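Local coordinates for extracellular solute-binding protein, family 1 (Trichodesmium erythraeum IMS101, PDB 6G7N) that binds ferric iron and, as the solute-binding component of an ABC transporter, probably delivers it for uptake, at residues A[84-87]-A[88-91]. Numbering follows the deposited sequence.
Sequences IPAN and LRSP
Arg89 folds back over the turn that precedes it and donates NE to the carbonyl oxygen of Ile84, with 2.9 Å between Arg89 NE and Ile84 O and an N-H...O angle of 153°. The donor sits above the carbonyl plane of Ile84, and the oxygen in turn lies 20° out of the guanidinium plane. With its CG wedged between the backbone N and the carbonyl carbon (chi1 45°), the Arg89 chain runs extended as far as NE, CG passing Pro85 O at 3.6 Å. The guanidinium thereby lays one face on the backbone of Ala86, whose CA sits centrally against that face, 3.6 Å from the plane, while Ala86 CB approaches NH1. NH1 also makes a weak hydrogen bond to Asn81 O in helix 78-83.

Next to the arginine the backbone closes a type I (3-10) beta-turn with Ala86 and Asn87 at its corners: Leu88 N binds Pro85 O at 2.9 Å, and a longer, weak bond of 3.4 Å joins Arg89 N to Ala86 O. Leu88 turns its side chain to the flank of the turn, where CD1 meets Pro85 CG at 4.0 Å. The Asn87 side chain runs beside that of the leucine in the same direction, and its amide ND2 comes within 3.4 Å of Leu88 CD2. Ile84 CG2 touches Leu88 CB and Arg89 CB, and the isoleucine packs on Phe96 and Phe98 of strand 96-108.

The turn thus lies in the linker between helix 78-83 and that long strand of the periplasmic-binding-protein fold, with Ile84 and Leu88 buried and Ala86 exposed. The guanidinium ties Ile84 O, just past the helix end, and more weakly Asn81 O within it, where its positive charge would probably be favoured by the helix dipole.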
ATOM      1  N   ILE A  84      11.123  -7.455  10.180  1.00  8.63           N
ATOM      2  CA  ILE A  84      10.523  -6.439   9.304  1.00  8.73           C
ATOM      3  C   ILE A  84      11.634  -5.526   8.832  1.00  8.68           C
ATOM      4  O   ILE A  84      12.342  -4.918   9.643  1.00  8.74           O
ATOM      5  CB  ILE A  84       9.410  -5.669   9.997  1.00  9.01           C
ATOM      6  CG1 ILE A  84       8.323  -6.613  10.491  1.00  9.04           C
ATOM      7  CG2 ILE A  84       8.851  -4.622   9.068  1.00  9.45           C
ATOM      8  CD1 ILE A  84       7.224  -5.973  11.292  1.00 10.14           C
ATOM      9  N   PRO A  85      11.819  -5.393   7.495  1.00  8.82           N
ATOM     10  CA  PRO A  85      12.838  -4.479   7.005  1.00  8.89           C
ATOM     11  C   PRO A  85      12.667  -3.078   7.590  1.00  8.50           C
ATOM     12  O   PRO A  85      11.547  -2.588   7.710  1.00  8.43           O
ATOM     13  CB  PRO A  85      12.580  -4.472   5.473  1.00 10.29           C
ATOM     14  CG  PRO A  85      11.909  -5.775   5.195  1.00 11.67           C
ATOM     15  CD  PRO A  85      11.073  -6.053   6.403  1.00  9.91           C
ATOM     16  N   ALA A  86      13.795  -2.418   7.892  1.00  8.68           N
ATOM     17  CA  ALA A  86      13.739  -1.111   8.533  1.00  8.33           C
ATOM     18  C   ALA A  86      12.925  -0.088   7.759  1.00  8.29           C
ATOM     19  O   ALA A  86      12.256   0.752   8.353  1.00  8.94           O
ATOM     20  CB  ALA A  86      15.142  -0.582   8.763  1.00  9.27           C
ATOM     21  N   ASN A  87      12.985  -0.148   6.432  1.00  8.20           N
ATOM     22  CA  ASN A  87      12.254   0.803   5.595  1.00  8.30           C
ATOM     23  C   ASN A  87      10.745   0.644   5.666  1.00  8.42           C
ATOM     24  O   ASN A  87      10.026   1.541   5.229  1.00  8.98           O
ATOM     25  CB  ASN A  87      12.745   0.751   4.144  1.00  9.36           C
ATOM     26  CG  ASN A  87      12.595  -0.615   3.512  1.00  9.16           C
ATOM     27  OD1 ASN A  87      13.214  -1.583   3.992  1.00 10.03           O
ATOM     28  ND2 ASN A  87      11.771  -0.731   2.470  1.00  9.98           N
ATOM     29  N   LEU A  88      10.258  -0.505   6.156  1.00  8.21           N
ATOM     30  CA  LEU A  88       8.853  -0.829   6.203  1.00  8.60           C
ATOM     31  C   LEU A  88       8.270  -0.722   7.617  1.00  8.63           C
ATOM     32  O   LEU A  88       7.160  -1.216   7.857  1.00  9.80           O
ATOM     33  CB  LEU A  88       8.600  -2.223   5.618  1.00  8.69           C
ATOM     34  CG  LEU A  88       9.109  -2.436   4.189  1.00  9.08           C
ATOM     35  CD1 LEU A  88       8.771  -3.840   3.712  1.00 11.03           C
ATOM     36  CD2 LEU A  88       8.550  -1.406   3.213  1.00  9.72           C
ATOM     37  N   ARG A  89       8.983  -0.066   8.534  1.00  8.71           N
ATOM     38  CA  ARG A  89       8.446   0.165   9.882  1.00  9.10           C
ATOM     39  C   ARG A  89       8.769   1.593  10.314  1.00  9.05           C
ATOM     40  O   ARG A  89       9.726   2.233   9.870  1.00  9.42           O
ATOM     41  CB  ARG A  89       8.966  -0.880  10.888  1.00  9.05           C
ATOM     42  CG  ARG A  89      10.450  -1.191  10.812  1.00  8.94           C
ATOM     43  CD  ARG A  89      10.889  -2.198  11.895  1.00  9.13           C
ATOM     44  NE  ARG A  89      12.206  -2.794  11.634  1.00  9.04           N
ATOM     45  CZ  ARG A  89      13.373  -2.226  11.927  1.00  9.30           C
ATOM     46  NH1 ARG A  89      14.497  -2.909  11.661  1.00  9.34           N
ATOM     47  NH2 ARG A  89      13.447  -1.007  12.455  1.00  9.82           N
ATOM     48  N   SER A  90       7.925   2.106  11.218  1.00  9.15           N
ATOM     49  CA  SER A  90       8.096   3.463  11.734  1.00  9.35           C
ATOM     50  C   SER A  90       9.465   3.608  12.396  1.00  9.41           C
ATOM     51  O   SER A  90       9.775   2.818  13.303  1.00  9.80           O
ATOM     52  CB  SER A  90       7.074   3.672  12.844  1.00  9.79           C
ATOM     53  OG  SER A  90       7.288   4.865  13.571  1.00 11.44           O
ATOM     54  N   PRO A  91      10.215   4.675  12.105  1.00  9.50           N
ATOM     55  CA  PRO A  91      11.455   4.932  12.858  1.00 10.88           C
ATOM     56  C   PRO A  91      11.246   5.071  14.359  1.00 11.66           C
ATOM     57  O   PRO A  91      12.177   4.801  15.128  1.00 13.64           O
ATOM     58  CB  PRO A  91      11.977   6.235  12.239  1.00 12.10           C
ATOM     59  CG  PRO A  91      11.470   6.157  10.830  1.00 12.13           C
ATOM     60  CD  PRO A  91      10.084   5.603  10.964  1.00 10.87           C
TER